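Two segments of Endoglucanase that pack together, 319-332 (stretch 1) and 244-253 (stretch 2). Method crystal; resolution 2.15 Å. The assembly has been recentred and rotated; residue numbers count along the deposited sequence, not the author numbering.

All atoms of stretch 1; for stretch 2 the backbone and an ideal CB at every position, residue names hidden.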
# COMPACT_ATOMS: atom_id res chain seq x y z
N ASP A 319 16.51 19.29 -2.44
CA ASP A 319 15.99 20.40 -3.26
C ASP A 319 14.95 19.92 -4.24
O ASP A 319 15.22 19.02 -5.07
CB ASP A 319 17.13 21.05 -4.05
CG ASP A 319 18.21 21.59 -3.15
OD1 ASP A 319 17.86 22.24 -2.14
OD2 ASP A 319 19.40 21.40 -3.49
N TYR A 320 13.81 20.58 -4.23
CA TYR A 320 12.69 20.21 -5.07
C TYR A 320 12.17 21.44 -5.83
O TYR A 320 11.09 21.94 -5.54
CB TYR A 320 11.57 19.57 -4.23
CG TYR A 320 12.01 18.34 -3.43
CD1 TYR A 320 12.16 17.10 -4.03
CD2 TYR A 320 12.29 18.44 -2.07
CE1 TYR A 320 12.57 15.99 -3.29
CE2 TYR A 320 12.74 17.36 -1.33
CZ TYR A 320 12.82 16.12 -1.93
OH TYR A 320 13.24 15.04 -1.19
N PRO A 321 12.93 21.89 -6.84
CA PRO A 321 12.52 23.13 -7.50
C PRO A 321 11.10 22.99 -8.04
O PRO A 321 10.75 21.97 -8.64
CB PRO A 321 13.51 23.27 -8.67
CG PRO A 321 14.56 22.25 -8.46
CD PRO A 321 14.01 21.19 -7.55
N ALA A 322 10.28 24.02 -7.84
CA ALA A 322 8.89 23.96 -8.25
C ALA A 322 8.73 23.63 -9.73
O ALA A 322 7.74 23.02 -10.15
CB ALA A 322 8.17 25.32 -7.90
N GLU A 323 9.72 24.01 -10.53
CA GLU A 323 9.64 23.74 -11.97
C GLU A 323 9.88 22.28 -12.36
O GLU A 323 9.50 21.86 -13.45
CB GLU A 323 10.54 24.69 -12.77
CG GLU A 323 12.02 24.45 -12.58
CD GLU A 323 12.62 25.29 -11.45
OE1 GLU A 323 11.85 25.98 -10.74
OE2 GLU A 323 13.86 25.23 -11.26
N ASP A 324 10.50 21.51 -11.48
CA ASP A 324 10.64 20.07 -11.69
C ASP A 324 9.29 19.34 -11.60
O ASP A 324 9.20 18.14 -11.91
CB ASP A 324 11.61 19.49 -10.66
CG ASP A 324 13.05 19.87 -10.93
OD1 ASP A 324 13.29 20.64 -11.90
OD2 ASP A 324 13.93 19.39 -10.19
N ASN A 325 8.25 20.04 -11.17
CA ASN A 325 6.91 19.45 -11.07
C ASN A 325 6.00 19.67 -12.25
O ASN A 325 4.81 19.43 -12.14
CB ASN A 325 6.21 19.92 -9.79
CG ASN A 325 7.06 19.69 -8.57
OD1 ASN A 325 7.05 20.50 -7.65
ND2 ASN A 325 7.93 18.69 -8.64
N SER A 326 6.54 20.13 -13.38
CA SER A 326 5.70 20.52 -14.51
C SER A 326 4.99 19.32 -15.16
O SER A 326 4.00 19.50 -15.86
CB SER A 326 6.51 21.28 -15.57
OG SER A 326 7.45 20.42 -16.20
N GLY A 327 5.51 18.10 -14.97
CA GLY A 327 4.86 16.92 -15.56
C GLY A 327 4.84 15.68 -14.68
O GLY A 327 4.73 14.54 -15.17
N SER A 328 4.97 15.90 -13.39
CA SER A 328 5.10 14.81 -12.42
C SER A 328 4.94 15.40 -11.03
O SER A 328 5.03 16.63 -10.84
CB SER A 328 6.45 14.09 -12.56
OG SER A 328 7.54 14.92 -12.25
N GLY A 329 4.63 14.54 -10.06
CA GLY A 329 4.44 15.00 -8.68
C GLY A 329 5.77 15.21 -7.99
O GLY A 329 6.79 14.69 -8.43
N PRO A 330 5.78 15.99 -6.89
CA PRO A 330 7.05 16.37 -6.23
C PRO A 330 7.72 15.28 -5.37
O PRO A 330 8.95 15.21 -5.30
CB PRO A 330 6.65 17.57 -5.36
CG PRO A 330 5.18 17.39 -5.12
CD PRO A 330 4.63 16.75 -6.37
N TYR A 331 6.92 14.50 -4.65
CA TYR A 331 7.43 13.67 -3.54
C TYR A 331 8.53 14.40 -2.80
O TYR A 331 9.65 13.90 -2.65
CB TYR A 331 7.92 12.28 -4.03
CG TYR A 331 6.78 11.38 -4.48
CD1 TYR A 331 5.72 11.09 -3.61
CD2 TYR A 331 6.68 10.94 -5.80
CE1 TYR A 331 4.62 10.34 -4.04
CE2 TYR A 331 5.58 10.16 -6.24
CZ TYR A 331 4.56 9.87 -5.35
OH TYR A 331 3.46 9.11 -5.75
N ASP A 332 8.20 15.59 -2.31
CA ASP A 332 9.20 16.46 -1.74
C ASP A 332 9.39 16.14 -0.25
O ASP A 332 8.86 16.84 0.65
CB ASP A 332 8.81 17.93 -1.96
CG ASP A 332 7.39 18.23 -1.53
OD1 ASP A 332 6.53 17.32 -1.54
OD2 ASP A 332 7.15 19.38 -1.12
N UNK A 244 19.20 9.45 -8.27
CA UNK A 244 18.32 10.46 -8.86
C UNK A 244 16.91 10.32 -8.34
O UNK A 244 16.49 9.23 -7.92
CB UNK A 244 18.32 10.36 -10.39
N UNK A 245 16.16 11.41 -8.38
CA UNK A 245 14.93 11.50 -7.63
C UNK A 245 13.77 10.86 -8.37
O UNK A 245 12.93 10.21 -7.78
CB UNK A 245 14.61 12.96 -7.32
N UNK A 246 13.72 11.07 -9.67
CA UNK A 246 12.56 10.65 -10.42
C UNK A 246 12.85 10.89 -11.90
O UNK A 246 13.88 11.50 -12.27
CB UNK A 246 11.30 11.39 -9.96
N UNK A 247 11.98 10.33 -12.74
CA UNK A 247 12.15 10.36 -14.16
C UNK A 247 10.80 10.61 -14.78
O UNK A 247 9.86 9.84 -14.59
CB UNK A 247 12.78 9.07 -14.68
N UNK A 248 10.68 11.70 -15.53
CA UNK A 248 9.36 12.04 -16.07
C UNK A 248 9.49 13.03 -17.21
O UNK A 248 10.57 13.57 -17.43
CB UNK A 248 8.46 12.61 -14.98
N UNK A 249 8.40 13.23 -17.94
CA UNK A 249 8.33 14.25 -19.00
C UNK A 249 8.20 15.61 -18.37
O UNK A 249 7.92 15.72 -17.16
CB UNK A 249 7.16 13.99 -19.95
N UNK A 250 8.43 16.66 -19.16
CA UNK A 250 8.16 18.04 -18.73
C UNK A 250 6.66 18.31 -18.62
O UNK A 250 6.24 19.21 -17.91
CB UNK A 250 8.79 19.03 -19.71
N UNK A 251 5.87 17.51 -19.32
CA UNK A 251 4.42 17.69 -19.35
C UNK A 251 3.65 16.42 -18.93
O UNK A 251 4.11 15.29 -19.16
CB UNK A 251 3.99 18.11 -20.76
N UNK A 252 2.50 16.62 -18.29
CA UNK A 252 1.58 15.55 -17.99
C UNK A 252 0.99 15.09 -19.31
O UNK A 252 0.43 15.90 -20.04
CB UNK A 252 0.50 15.99 -17.01
N UNK A 253 1.15 13.79 -19.64
CA UNK A 253 0.44 13.20 -20.74
C UNK A 253 -1.07 13.34 -20.55
O UNK A 253 -1.55 13.42 -19.42
CB UNK A 253 0.83 11.73 -20.89

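Position 244 lies out of reach of stretch 1, with nothing of it within 5.5 Å of the ideal CB, so this contact sets no preference there. The residue is Y244, whose hydroxyl is hydrogen-bonded elsewhere in the structure.

At position 245 the CA-to-CB bond points toward stretch 1. The ideal CB is 5.4 Å from Y320 CE1, and beyond it lie the carbonyl oxygens of P330 and Y331. A medium-length side chain with a donor at its tip would suit, whether an amide or an imidazole, and a flat group could also meet the tyrosine ring. The deposited residue is H245, with chi1 in the t well. Its NE2 donates to P330 O at 2.8 Å with a nearly straight angle of 161°, and Y331 O also sits near the ring plane, 3.3 Å from CE1. One face of the imidazole receives the edge of Y320, with centroids 5.1 Å apart and planes at 61°.

Position 246 also points toward stretch 1, but across a gap, since nothing lies within 5.5 Å of the ideal CB. On the far side D324 O, G329 O and S328 OG converge without a visible cation among them. This calls for a long side chain ending in several donors, lysine or perhaps arginine. It is K246: after chi1 in p, the chain runs fully extended through three t angles. NZ donates to D324 O and to S328 OG, both at 2.7 Å, and to G329 O at 3.2 Å, so one ammonium group ties together the turn from D324 to G329.

Position 247 points away, as expected for alternation along a strand, and stretch 1 does not constrain it; L247 makes no contact. At 248 the direction returns, but the ideal CB is already 3.5 Å from S328 CB. Room is short and a small residue fits best. A248 fills the space with its methyl group.

Position 249 points sideways, and its visible neighbourhood would admit several residues. G249 contributes backbone: its O accepts from a water that also accepts from G327 N, and lies 3.7 Å from G327 CA.

Position 250 points away overall, although its ideal CB is 4.0 Å from S326 OG; many side chains could extend outward. L250 takes the m, t rotamer, while its backbone O accepts a very short hydrogen bond from S326 OG, 2.4 Å. Position 251 points away and would suit almost any residue; R251 sends its side chain outward.

At 252 CA-to-CB points sideways, with the ideal CB 4.7 Å from G327 CA. The bare backbone from G327 to G329 offers a surface for a broad, flat side chain, aromatic or long aliphatic. W252 lays its indole against it: G327 CA stands 3.8 Å from the centroid of the five-membered ring, only 8° off the normal, and CZ2 reaches 3.4 Å from S328 C. W252 N donates to a water that donates to S326 O.

Position 253 faces nothing nearby and is unconstrained here; P253 ends the stretch.

Stretch 2 244-253: YHKLAGLRWP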
# COMPACT_ATOMS: atom_id res chain seq x y z
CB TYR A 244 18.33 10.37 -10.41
CG TYR A 244 19.68 10.68 -11.02
CD1 TYR A 244 20.23 11.96 -10.94
CD2 TYR A 244 20.45 9.67 -11.60
CE1 TYR A 244 21.48 12.24 -11.46
CE2 TYR A 244 21.71 9.93 -12.13
CZ TYR A 244 22.23 11.22 -12.05
OH TYR A 244 23.49 11.49 -12.55
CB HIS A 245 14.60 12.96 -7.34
CG HIS A 245 13.28 13.17 -6.68
ND1 HIS A 245 12.96 12.59 -5.47
CD2 HIS A 245 12.27 14.02 -6.98
CE1 HIS A 245 11.79 13.05 -5.06
NE2 HIS A 245 11.33 13.89 -5.98
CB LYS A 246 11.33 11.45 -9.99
CG LYS A 246 11.42 12.95 -10.34
CD LYS A 246 10.11 13.68 -10.11
CE LYS A 246 10.33 15.20 -10.23
NZ LYS A 246 9.03 15.95 -10.26
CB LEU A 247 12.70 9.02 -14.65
CG LEU A 247 13.32 9.05 -16.04
CD1 LEU A 247 14.30 7.87 -16.16
CD2 LEU A 247 12.23 9.02 -17.12
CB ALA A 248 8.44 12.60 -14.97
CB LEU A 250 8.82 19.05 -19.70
CG LEU A 250 10.35 18.95 -19.82
CD1 LEU A 250 10.90 19.87 -20.91
CD2 LEU A 250 11.03 19.25 -18.48
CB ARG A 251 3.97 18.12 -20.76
CG ARG A 251 4.50 19.53 -21.16
CD ARG A 251 4.24 19.86 -22.64
NE ARG A 251 4.81 18.86 -23.55
CZ ARG A 251 6.08 18.83 -23.97
NH1 ARG A 251 6.96 19.74 -23.54
NH2 ARG A 251 6.47 17.88 -24.81
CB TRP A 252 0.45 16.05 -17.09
CG TRP A 252 0.89 16.44 -15.69
CD1 TRP A 252 1.14 17.70 -15.23
CD2 TRP A 252 1.08 15.55 -14.58
NE1 TRP A 252 1.48 17.65 -13.90
CE2 TRP A 252 1.48 16.35 -13.48
CE3 TRP A 252 0.95 14.17 -14.40
CZ2 TRP A 252 1.74 15.81 -12.21
CZ3 TRP A 252 1.22 13.63 -13.13
CH2 TRP A 252 1.59 14.46 -12.06
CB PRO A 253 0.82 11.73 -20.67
CG PRO A 253 2.05 11.68 -19.77
CD PRO A 253 1.87 12.79 -18.83
O HOH W 1 5.39 13.39 -17.59
O HOH W 2 8.07 16.69 -14.58
O HOH W 3 1.65 19.45 -18.07
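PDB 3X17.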